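Side-chain contacts in BtGH115A (PDB 5BY3), which acts as a family GH115 4-O-methyl-alpha-glucuronidase, a glycoside hydrolase with specificity for decorated arabinogalactans: residues Gly324-Tyr329 with Thr335-Val340; Ala208-Pro213 with Met429-Val434; Pro221-Lys226 with Ile237-Ser242. All blocks are in the same frame, centred on the assembly; numbering follows the deposited sequence.

Contact 1: residues Gly324-Tyr329 with Thr335-Val340; sequences GLLEKY and TQVPQV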
loop_
_atom_site.group_PDB
_atom_site.type_symbol
_atom_site.label_atom_id
_atom_site.label_comp_id
_atom_site.label_asym_id
_atom_site.label_seq_id
_atom_site.Cartn_x
_atom_site.Cartn_y
_atom_site.Cartn_z
ATOM N N GLY A 324 -24.872 -20.071 -6.751
ATOM C CA GLY A 324 -25.637 -20.725 -7.799
ATOM C C GLY A 324 -24.994 -20.688 -9.165
ATOM O O GLY A 324 -24.845 -21.734 -9.796
ATOM N N LEU A 325 -24.612 -19.505 -9.639
ATOM C CA LEU A 325 -24.018 -19.387 -10.991
ATOM C C LEU A 325 -22.654 -20.076 -11.081
ATOM O O LEU A 325 -22.258 -20.592 -12.136
ATOM C CB LEU A 325 -23.818 -17.925 -11.386
ATOM C CG LEU A 325 -25.045 -17.079 -11.653
ATOM C CD1 LEU A 325 -24.858 -15.627 -11.158
ATOM C CD2 LEU A 325 -25.334 -17.163 -13.132
ATOM N N LEU A 326 -21.941 -20.024 -9.963
ATOM C CA LEU A 326 -20.640 -20.632 -9.807
ATOM C C LEU A 326 -20.740 -22.159 -9.872
ATOM O O LEU A 326 -19.993 -22.766 -10.675
ATOM C CB LEU A 326 -19.971 -20.119 -8.518
ATOM C CG LEU A 326 -19.613 -18.605 -8.441
ATOM C CD1 LEU A 326 -18.829 -18.325 -7.176
ATOM C CD2 LEU A 326 -18.851 -18.082 -9.656
ATOM N N GLU A 327 -21.661 -22.752 -9.072
ATOM C CA GLU A 327 -22.141 -24.164 -9.247
ATOM C C GLU A 327 -22.385 -24.558 -10.712
ATOM O O GLU A 327 -21.746 -25.480 -11.219
ATOM C CB GLU A 327 -23.393 -24.488 -8.431
ATOM C CG GLU A 327 -23.199 -24.444 -6.922
ATOM C CD GLU A 327 -24.111 -25.375 -6.129
ATOM O OE1 GLU A 327 -24.722 -26.300 -6.721
ATOM O OE2 GLU A 327 -24.185 -25.200 -4.886
ATOM N N LYS A 328 -23.254 -23.813 -11.384
ATOM C CA LYS A 328 -23.645 -24.063 -12.769
ATOM C C LYS A 328 -22.582 -23.831 -13.886
ATOM O O LYS A 328 -22.560 -24.607 -14.839
ATOM C CB LYS A 328 -24.971 -23.312 -13.053
ATOM C CG LYS A 328 -25.498 -23.297 -14.484
ATOM C CD LYS A 328 -26.858 -22.630 -14.443
ATOM C CE LYS A 328 -27.641 -22.765 -15.736
ATOM N NZ LYS A 328 -29.062 -22.417 -15.463
ATOM N N TYR A 329 -21.729 -22.801 -13.802
ATOM C CA TYR A 329 -20.715 -22.586 -14.875
ATOM C C TYR A 329 -19.229 -22.772 -14.516
ATOM O O TYR A 329 -18.381 -22.869 -15.427
ATOM C CB TYR A 329 -20.879 -21.239 -15.603
ATOM C CG TYR A 329 -22.256 -20.965 -16.091
ATOM C CD1 TYR A 329 -22.670 -21.389 -17.359
ATOM C CD2 TYR A 329 -23.168 -20.280 -15.287
ATOM C CE1 TYR A 329 -23.967 -21.144 -17.812
ATOM C CE2 TYR A 329 -24.461 -20.028 -15.729
ATOM C CZ TYR A 329 -24.858 -20.462 -16.988
ATOM O OH TYR A 329 -26.143 -20.200 -17.408
ATOM N N THR A 335 -16.811 -24.816 -3.071
ATOM C CA THR A 335 -15.654 -24.714 -2.175
ATOM C C THR A 335 -14.317 -24.880 -2.942
ATOM O O THR A 335 -13.245 -24.657 -2.375
ATOM C CB THR A 335 -15.745 -25.717 -0.987
ATOM O OG1 THR A 335 -15.492 -27.049 -1.449
ATOM C CG2 THR A 335 -17.125 -25.689 -0.327
ATOM N N GLN A 336 -14.400 -25.257 -4.223
ATOM C CA GLN A 336 -13.248 -25.292 -5.141
ATOM C C GLN A 336 -13.176 -24.008 -6.004
ATOM O O GLN A 336 -12.280 -23.864 -6.848
ATOM C CB GLN A 336 -13.209 -26.587 -6.028
ATOM C CG GLN A 336 -13.370 -27.981 -5.354
ATOM C CD GLN A 336 -12.477 -28.255 -4.114
ATOM O OE1 GLN A 336 -12.947 -28.182 -2.974
ATOM N NE2 GLN A 336 -11.199 -28.584 -4.336
ATOM N N VAL A 337 -14.117 -23.081 -5.803
ATOM C CA VAL A 337 -14.105 -21.779 -6.505
ATOM C C VAL A 337 -13.637 -20.735 -5.503
ATOM O O VAL A 337 -14.235 -20.621 -4.426
ATOM C CB VAL A 337 -15.491 -21.351 -7.021
ATOM C CG1 VAL A 337 -15.372 -20.112 -7.888
ATOM C CG2 VAL A 337 -16.160 -22.458 -7.820
ATOM N N PRO A 338 -12.566 -19.972 -5.834
ATOM C CA PRO A 338 -12.118 -18.980 -4.836
ATOM C C PRO A 338 -13.046 -17.730 -4.736
ATOM O O PRO A 338 -13.461 -17.137 -5.740
ATOM C CB PRO A 338 -10.687 -18.649 -5.281
ATOM C CG PRO A 338 -10.655 -18.950 -6.732
ATOM C CD PRO A 338 -11.649 -20.048 -6.991
ATOM N N GLN A 339 -13.359 -17.367 -3.502
ATOM C CA GLN A 339 -14.425 -16.431 -3.225
ATOM C C GLN A 339 -14.051 -15.426 -2.144
ATOM O O GLN A 339 -13.416 -15.775 -1.156
ATOM C CB GLN A 339 -15.698 -17.217 -2.834
ATOM C CG GLN A 339 -16.445 -17.755 -4.059
ATOM C CD GLN A 339 -17.484 -18.803 -3.726
ATOM O OE1 GLN A 339 -18.598 -18.484 -3.317
ATOM N NE2 GLN A 339 -17.125 -20.067 -3.917
ATOM N N VAL A 340 -14.467 -14.176 -2.304
ATOM C CA VAL A 340 -14.149 -13.184 -1.280
ATOM C C VAL A 340 -15.396 -12.380 -0.914
ATOM O O VAL A 340 -16.209 -12.033 -1.771
ATOM C CB VAL A 340 -12.924 -12.282 -1.700
ATOM C CG1 VAL A 340 -13.232 -11.406 -2.911
ATOM C CG2 VAL A 340 -12.413 -11.398 -0.546
#

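Contact 2: residues Ala208-Pro213 with Met429-Val434; sequences ANTYWP and MWILNV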
loop_
_atom_site.group_PDB
_atom_site.type_symbol
_atom_site.label_atom_id
_atom_site.label_comp_id
_atom_site.label_asym_id
_atom_site.label_seq_id
_atom_site.Cartn_x
_atom_site.Cartn_y
_atom_site.Cartn_z
ATOM N N ALA A 208 3.509 -10.956 -7.206
ATOM C CA ALA A 208 2.110 -10.764 -6.906
ATOM C C ALA A 208 1.369 -11.640 -7.904
ATOM O O ALA A 208 1.910 -11.969 -8.991
ATOM C CB ALA A 208 1.734 -9.293 -7.075
ATOM N N ASN A 209 0.152 -12.054 -7.544
ATOM C CA ASN A 209 -0.601 -12.960 -8.423
ATOM C C ASN A 209 -1.988 -12.486 -8.802
ATOM O O ASN A 209 -2.625 -13.110 -9.661
ATOM C CB ASN A 209 -0.637 -14.398 -7.873
ATOM C CG ASN A 209 -1.190 -14.482 -6.470
ATOM O OD1 ASN A 209 -1.813 -13.536 -5.961
ATOM N ND2 ASN A 209 -0.955 -15.631 -5.816
ATOM N N THR A 210 -2.419 -11.377 -8.193
ATOM C CA THR A 210 -3.807 -10.909 -8.238
ATOM C C THR A 210 -3.906 -9.444 -8.735
ATOM O O THR A 210 -3.004 -8.662 -8.517
ATOM C CB THR A 210 -4.430 -11.072 -6.832
ATOM O OG1 THR A 210 -4.278 -12.434 -6.392
ATOM C CG2 THR A 210 -5.872 -10.678 -6.803
ATOM N N TYR A 211 -5.004 -9.079 -9.386
ATOM C CA TYR A 211 -5.211 -7.729 -9.898
ATOM C C TYR A 211 -6.665 -7.345 -9.775
ATOM O O TYR A 211 -7.530 -8.140 -10.104
ATOM C CB TYR A 211 -4.792 -7.669 -11.379
ATOM C CG TYR A 211 -4.947 -6.329 -12.104
ATOM C CD1 TYR A 211 -4.557 -5.134 -11.515
ATOM C CD2 TYR A 211 -5.432 -6.285 -13.421
ATOM C CE1 TYR A 211 -4.704 -3.930 -12.186
ATOM C CE2 TYR A 211 -5.549 -5.106 -14.102
ATOM C CZ TYR A 211 -5.189 -3.916 -13.488
ATOM O OH TYR A 211 -5.322 -2.709 -14.177
ATOM N N TRP A 212 -6.922 -6.141 -9.272
ATOM C CA TRP A 212 -8.234 -5.523 -9.377
ATOM C C TRP A 212 -8.070 -4.401 -10.392
ATOM O O TRP A 212 -7.432 -3.410 -10.105
ATOM C CB TRP A 212 -8.706 -4.952 -8.037
ATOM C CG TRP A 212 -9.021 -5.953 -6.942
ATOM C CD1 TRP A 212 -8.858 -7.330 -6.965
ATOM C CD2 TRP A 212 -9.515 -5.641 -5.637
ATOM N NE1 TRP A 212 -9.259 -7.880 -5.764
ATOM C CE2 TRP A 212 -9.646 -6.867 -4.927
ATOM C CE3 TRP A 212 -9.883 -4.444 -4.999
ATOM C CZ2 TRP A 212 -10.126 -6.912 -3.624
ATOM C CZ3 TRP A 212 -10.351 -4.491 -3.710
ATOM C CH2 TRP A 212 -10.480 -5.700 -3.040
ATOM N N PRO A 213 -8.630 -4.567 -11.603
ATOM C CA PRO A 213 -8.410 -3.601 -12.692
ATOM C C PRO A 213 -9.038 -2.252 -12.388
ATOM O O PRO A 213 -9.875 -2.197 -11.503
ATOM C CB PRO A 213 -9.137 -4.253 -13.862
ATOM C CG PRO A 213 -10.251 -5.036 -13.218
ATOM C CD PRO A 213 -9.655 -5.579 -11.955
HETATM N N MSE A 429 -5.068 -13.284 1.813
HETATM C CA MSE A 429 -5.265 -12.376 0.714
HETATM C C MSE A 429 -4.976 -10.962 1.143
HETATM O O MSE A 429 -5.633 -10.417 2.048
HETATM C CB MSE A 429 -6.716 -12.527 0.256
HETATM C CG MSE A 429 -6.978 -12.216 -1.208
HETATM SE SE MSE A 429 -8.870 -12.507 -1.723
HETATM C CE MSE A 429 -8.850 -14.484 -1.545
ATOM N N TRP A 430 -3.981 -10.363 0.481
ATOM C CA TRP A 430 -3.615 -8.956 0.683
ATOM C C TRP A 430 -3.740 -8.198 -0.634
ATOM O O TRP A 430 -3.253 -8.637 -1.694
ATOM C CB TRP A 430 -2.181 -8.865 1.146
ATOM C CG TRP A 430 -1.874 -9.267 2.553
ATOM C CD1 TRP A 430 -2.688 -9.906 3.459
ATOM C CD2 TRP A 430 -0.622 -9.081 3.205
ATOM N NE1 TRP A 430 -2.025 -10.088 4.649
ATOM C CE2 TRP A 430 -0.756 -9.591 4.525
ATOM C CE3 TRP A 430 0.597 -8.498 2.813
ATOM C CZ2 TRP A 430 0.288 -9.553 5.451
ATOM C CZ3 TRP A 430 1.635 -8.455 3.730
ATOM C CH2 TRP A 430 1.480 -8.985 5.037
ATOM N N ILE A 431 -4.401 -7.062 -0.555
ATOM C CA ILE A 431 -4.709 -6.268 -1.716
ATOM C C ILE A 431 -4.475 -4.820 -1.375
ATOM O O ILE A 431 -5.084 -4.249 -0.405
ATOM C CB ILE A 431 -6.172 -6.428 -2.202
ATOM C CG1 ILE A 431 -6.495 -7.864 -2.636
ATOM C CG2 ILE A 431 -6.459 -5.404 -3.313
ATOM C CD1 ILE A 431 -5.818 -8.392 -3.904
ATOM N N LEU A 432 -3.604 -4.218 -2.198
ATOM C CA LEU A 432 -3.177 -2.838 -2.010
ATOM C C LEU A 432 -3.836 -1.870 -2.997
ATOM O O LEU A 432 -3.721 -2.040 -4.223
ATOM C CB LEU A 432 -1.659 -2.785 -2.129
ATOM C CG LEU A 432 -0.867 -1.496 -1.851
ATOM C CD1 LEU A 432 -1.115 -0.939 -0.461
ATOM C CD2 LEU A 432 0.588 -1.845 -2.042
ATOM N N ASN A 433 -4.505 -0.845 -2.478
ATOM C CA ASN A 433 -4.924 0.261 -3.328
ATOM C C ASN A 433 -3.736 1.143 -3.640
ATOM O O ASN A 433 -3.128 1.729 -2.710
ATOM C CB ASN A 433 -5.985 1.097 -2.643
ATOM C CG ASN A 433 -6.607 2.111 -3.582
ATOM O OD1 ASN A 433 -5.955 2.606 -4.494
ATOM N ND2 ASN A 433 -7.867 2.397 -3.381
ATOM N N VAL A 434 -3.389 1.235 -4.932
ATOM C CA VAL A 434 -2.095 1.836 -5.324
ATOM C C VAL A 434 -2.206 3.082 -6.185
ATOM O O VAL A 434 -1.173 3.578 -6.707
ATOM C CB VAL A 434 -1.167 0.855 -6.070
ATOM C CG1 VAL A 434 -0.807 -0.318 -5.192
ATOM C CG2 VAL A 434 -1.752 0.443 -7.428
#

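Contact 3: residues Pro221-Lys226 with Ile237-Ser242; sequences PFFLTK and IFMGAS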
loop_
_atom_site.group_PDB
_atom_site.type_symbol
_atom_site.label_atom_id
_atom_site.label_comp_id
_atom_site.label_asym_id
_atom_site.label_seq_id
_atom_site.Cartn_x
_atom_site.Cartn_y
_atom_site.Cartn_z
ATOM N N PRO A 221 -14.530 -0.584 -18.701
ATOM C CA PRO A 221 -14.399 -1.798 -17.884
ATOM C C PRO A 221 -13.517 -2.857 -18.512
ATOM O O PRO A 221 -13.564 -3.094 -19.731
ATOM C CB PRO A 221 -15.841 -2.277 -17.732
ATOM C CG PRO A 221 -16.620 -0.989 -17.722
ATOM C CD PRO A 221 -15.931 -0.090 -18.718
ATOM N N PHE A 222 -12.691 -3.450 -17.660
ATOM C CA PHE A 222 -11.681 -4.403 -18.049
ATOM C C PHE A 222 -12.186 -5.463 -19.003
ATOM O O PHE A 222 -11.578 -5.691 -20.049
ATOM C CB PHE A 222 -11.117 -5.086 -16.809
ATOM C CG PHE A 222 -10.034 -6.069 -17.100
ATOM C CD1 PHE A 222 -8.741 -5.648 -17.305
ATOM C CD2 PHE A 222 -10.311 -7.437 -17.152
ATOM C CE1 PHE A 222 -7.729 -6.560 -17.556
ATOM C CE2 PHE A 222 -9.300 -8.358 -17.410
ATOM C CZ PHE A 222 -8.006 -7.909 -17.617
ATOM N N PHE A 223 -13.292 -6.109 -18.627
ATOM C CA PHE A 223 -13.776 -7.296 -19.326
ATOM C C PHE A 223 -14.595 -6.963 -20.569
ATOM O O PHE A 223 -15.021 -7.855 -21.313
ATOM C CB PHE A 223 -14.571 -8.154 -18.365
ATOM C CG PHE A 223 -13.730 -8.999 -17.453
ATOM C CD1 PHE A 223 -12.913 -10.019 -17.967
ATOM C CD2 PHE A 223 -13.808 -8.834 -16.073
ATOM C CE1 PHE A 223 -12.162 -10.840 -17.131
ATOM C CE2 PHE A 223 -13.070 -9.657 -15.222
ATOM C CZ PHE A 223 -12.250 -10.664 -15.751
ATOM N N LEU A 224 -14.809 -5.666 -20.763
ATOM C CA LEU A 224 -15.392 -5.084 -21.973
ATOM C C LEU A 224 -14.316 -4.481 -22.874
ATOM O O LEU A 224 -14.632 -3.672 -23.750
ATOM C CB LEU A 224 -16.418 -3.996 -21.593
ATOM C CG LEU A 224 -17.705 -4.534 -20.969
ATOM C CD1 LEU A 224 -18.768 -3.452 -20.880
ATOM C CD2 LEU A 224 -18.190 -5.730 -21.783
ATOM N N THR A 225 -13.052 -4.855 -22.637
ATOM C CA THR A 225 -11.921 -4.338 -23.410
ATOM C C THR A 225 -11.341 -5.525 -24.126
ATOM O O THR A 225 -11.016 -6.530 -23.505
ATOM C CB THR A 225 -10.840 -3.662 -22.527
ATOM O OG1 THR A 225 -11.441 -2.666 -21.682
ATOM C CG2 THR A 225 -9.722 -3.021 -23.381
ATOM N N LYS A 226 -11.214 -5.408 -25.437
ATOM C CA LYS A 226 -10.692 -6.491 -26.238
ATOM C C LYS A 226 -9.180 -6.707 -25.962
ATOM O O LYS A 226 -8.369 -5.783 -26.079
ATOM C CB LYS A 226 -11.026 -6.222 -27.721
ATOM C CG LYS A 226 -10.372 -7.131 -28.749
ATOM C CD LYS A 226 -11.151 -8.418 -28.950
ATOM C CE LYS A 226 -10.814 -9.027 -30.306
ATOM N NZ LYS A 226 -10.735 -10.504 -30.170
ATOM N N ILE A 237 -2.668 -14.127 -13.952
ATOM C CA ILE A 237 -3.052 -13.203 -12.903
ATOM C C ILE A 237 -4.503 -13.479 -12.547
ATOM O O ILE A 237 -5.368 -13.536 -13.414
ATOM C CB ILE A 237 -2.966 -11.724 -13.415
ATOM C CG1 ILE A 237 -1.516 -11.304 -13.802
ATOM C CG2 ILE A 237 -3.664 -10.736 -12.473
ATOM C CD1 ILE A 237 -0.459 -11.341 -12.700
ATOM N N PHE A 238 -4.787 -13.613 -11.262
ATOM C CA PHE A 238 -6.149 -13.749 -10.830
ATOM C C PHE A 238 -6.785 -12.401 -10.995
ATOM O O PHE A 238 -6.313 -11.413 -10.440
ATOM C CB PHE A 238 -6.192 -14.284 -9.406
ATOM C CG PHE A 238 -5.757 -15.712 -9.309
ATOM C CD1 PHE A 238 -4.406 -16.054 -9.378
ATOM C CD2 PHE A 238 -6.709 -16.739 -9.193
ATOM C CE1 PHE A 238 -3.987 -17.402 -9.317
ATOM C CE2 PHE A 238 -6.303 -18.087 -9.134
ATOM C CZ PHE A 238 -4.935 -18.424 -9.198
HETATM N N MSE A 239 -7.813 -12.350 -11.833
HETATM C CA MSE A 239 -8.690 -11.179 -11.887
HETATM C C MSE A 239 -9.617 -11.293 -10.703
HETATM O O MSE A 239 -10.292 -12.333 -10.506
HETATM C CB MSE A 239 -9.452 -11.146 -13.211
HETATM C CG MSE A 239 -8.545 -11.119 -14.441
HETATM SE SE MSE A 239 -7.296 -9.589 -14.246
HETATM C CE MSE A 239 -8.542 -8.070 -14.111
ATOM N N GLY A 240 -9.576 -10.256 -9.868
ATOM C CA GLY A 240 -10.468 -10.049 -8.733
ATOM C C GLY A 240 -11.085 -8.695 -8.988
ATOM O O GLY A 240 -10.841 -8.125 -10.045
ATOM N N ALA A 241 -11.876 -8.171 -8.050
ATOM C CA ALA A 241 -12.474 -6.822 -8.177
ATOM C C ALA A 241 -12.955 -6.391 -6.810
ATOM O O ALA A 241 -12.921 -7.197 -5.900
ATOM C CB ALA A 241 -13.626 -6.787 -9.192
ATOM N N SER A 242 -13.421 -5.144 -6.670
ATOM C CA SER A 242 -13.597 -4.522 -5.343
ATOM C C SER A 242 -14.911 -4.839 -4.634
ATOM O O SER A 242 -15.778 -5.560 -5.179
ATOM C CB SER A 242 -13.369 -3.003 -5.411
ATOM O OG SER A 242 -14.541 -2.341 -5.835
#

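Contact 1: residues Gly324-Tyr329 with Thr335-Val340
Val337, in the loop that leads into strand 339-341, meets Leu326 of helix 308-329 through one methyl group: its CG1 stands 4.0 Å from Leu326 CD1. That branch lies anti to the backbone N of Val337 (chi1 -172°), which sets it toward the helix. The backbone here has a second task, since Val337 O accepts a hydrogen bond from Gln339 NE2 at 3.0 Å. The bond is nearly straight at the hydrogen (165°), yet the donor sits above the carbonyl plane, while the oxygen lies close to the plane of the amide.

Two residues on, Gln339 opens the strand and reaches back over the same leucine. Leu326 CD1 rests on the flat of its amide, 3.7 Å from CD and at similar distances from OE1 (3.9 Å) and NE2 (4.1 Å). The amide OE1 is held by Arg323, one helical turn before Leu326. Leu326 also touches Val280 of helix 265-283 and Tyr290 of strand 290-291, so its side chain lies between helix 265-283 and the barrel strands 290-291 and 339-341.

No hydrogen bond crosses between the two segments. The buried amide spends NE2, close to its own plane, on Val337 O and OE1 on Arg323, and offers the methyl its face; with both ends gripped, the amide is probably kept from flipping, and Arg323 may polarise it.

Contact 2: residues Ala208-Pro213 with Met429-Val434
This is an apolar contact inside the parallel beta barrel, where Ile431 of strand 429-433 meets Trp212 and Thr210 of strand 210-212. Strand 162-166 lies between the two in the sheet, so their side chains meet across it, with the nearest CA atoms, those of Thr210 and Ile431, 8.1 Å apart. All three side chains point toward the facing segment, whereas Trp430 and Leu432, the neighbours of Ile431, pack on helix 441-452 outside.

Ile431 CG2 forms a CH-pi contact with Trp212: it stands 3.7 Å from the centroid of the six-membered ring of Trp212 and only 5° off the ring normal, squarely over the face. The other branch lies over the same face nearer its rim, Ile431 CG1 being 3.9 Å from Trp212 CZ2. Chi2 of Ile431 (-68°) turns the chain end toward Thr210 and the pyrrole side of the indole, where CD1 comes within 3.9 Å of Trp212 NE1 and meets Thr210 CG2 at 3.7 Å. That threonine methyl is anti to its own backbone N, and its side chain runs at about a right angle to that of Ile431.

The Thr210 hydroxyl turns aside and donates to Asn209 OD1 at 2.7 Å, from above the carbonyl plane; the same oxygen also takes a bond from the backbone N of Arg163 on the intervening strand. Phe166 meets the Trp212 ring edge-to-face, and Met364 touches both Trp212 and Ile431.

With no hydrogen bond between the two segments, shape and dispersion carry the contact. One isoleucine bridges an indole face and a threonine methyl, while the threonine settles its hydroxyl on the preceding residue, Asn209, so the buried surface offered to Ile431 is almost wholly carbon.

Contact 3: residues Pro221-Lys226 with Ile237-Ser242
Met239, modelled as selenomethionine, contributes the largest share of this contact, reaching from strand 238-239 into the loop 221-226 to touch Phe222 and Phe223. Its chain is bent at both chi2 and chi3, which curls the terminal methyl over the Phe222 ring. CE sits 3.5 Å from the centroid of that ring and 14° off the normal, a CH-pi contact over the face, with CE nearest Phe222 CE2 at 3.4 Å. The selenium follows at an oblique angle, SE lying 4.4 Å from the same Phe222 centroid. Nearer the backbone, the Met239 chain and the Phe223 side chain run by each other in opposing directions, Phe223 CZ coming to 3.8 Å from Met239 CB.

Phe222 comes from the opposite direction, its CG anti to the backbone N (chi1 -178°). Besides carrying the methyl on one face, it turns its rim to its neighbour: Phe222 CD2 stands 3.6 Å above the Phe223 ring, over its centre. With a serine in place of Phe222, the methyl of Met239 would probably lose the surface it lies on, and a gap would open beside the Phe223 face.

The short 3-10 turn that presents both rings is tied behind them. Pro221 O accepts from Leu224 N and, at 2.9 Å, from Thr225 OG1, the two donors arriving from opposite faces of its plane. Ala232 of helix 228-235 and Pro213 also touch Met239, while Phe223 packs on Arg279 and Val283 of helix 265-283.

The central pair is a Met-aromatic contact. It lies within a right-handed beta-alpha-beta unit of the (beta/alpha)8 barrel, strand 210-212, helix 228-235 and strand 238-239, and packs the loop ahead of the helix directly on the second strand.

How the contacts relate
All three contacts belong to the one eight-stranded parallel TIM-type barrel of the GH115 domain. Along the chain contact 2 opens first, at strand 210-212, and closes last, at strand 429-433; contact 3 and then contact 1 fall between. The centres of contacts 2 and 3 lie about 12 Å apart, those of contacts 1 and 3 about 17 Å, and those of contacts 1 and 2 about 20 Å. Strands 210-212 and 238-239 are neighbours, probably bonded through Asn209 O and Phe238 N (2.7 Å), while Val340 of contact 1 packs on Met429 of contact 2. Contact 2 lies in the barrel interior, whereas contacts 1 and 3 join barrel strands to the surrounding helix and loop.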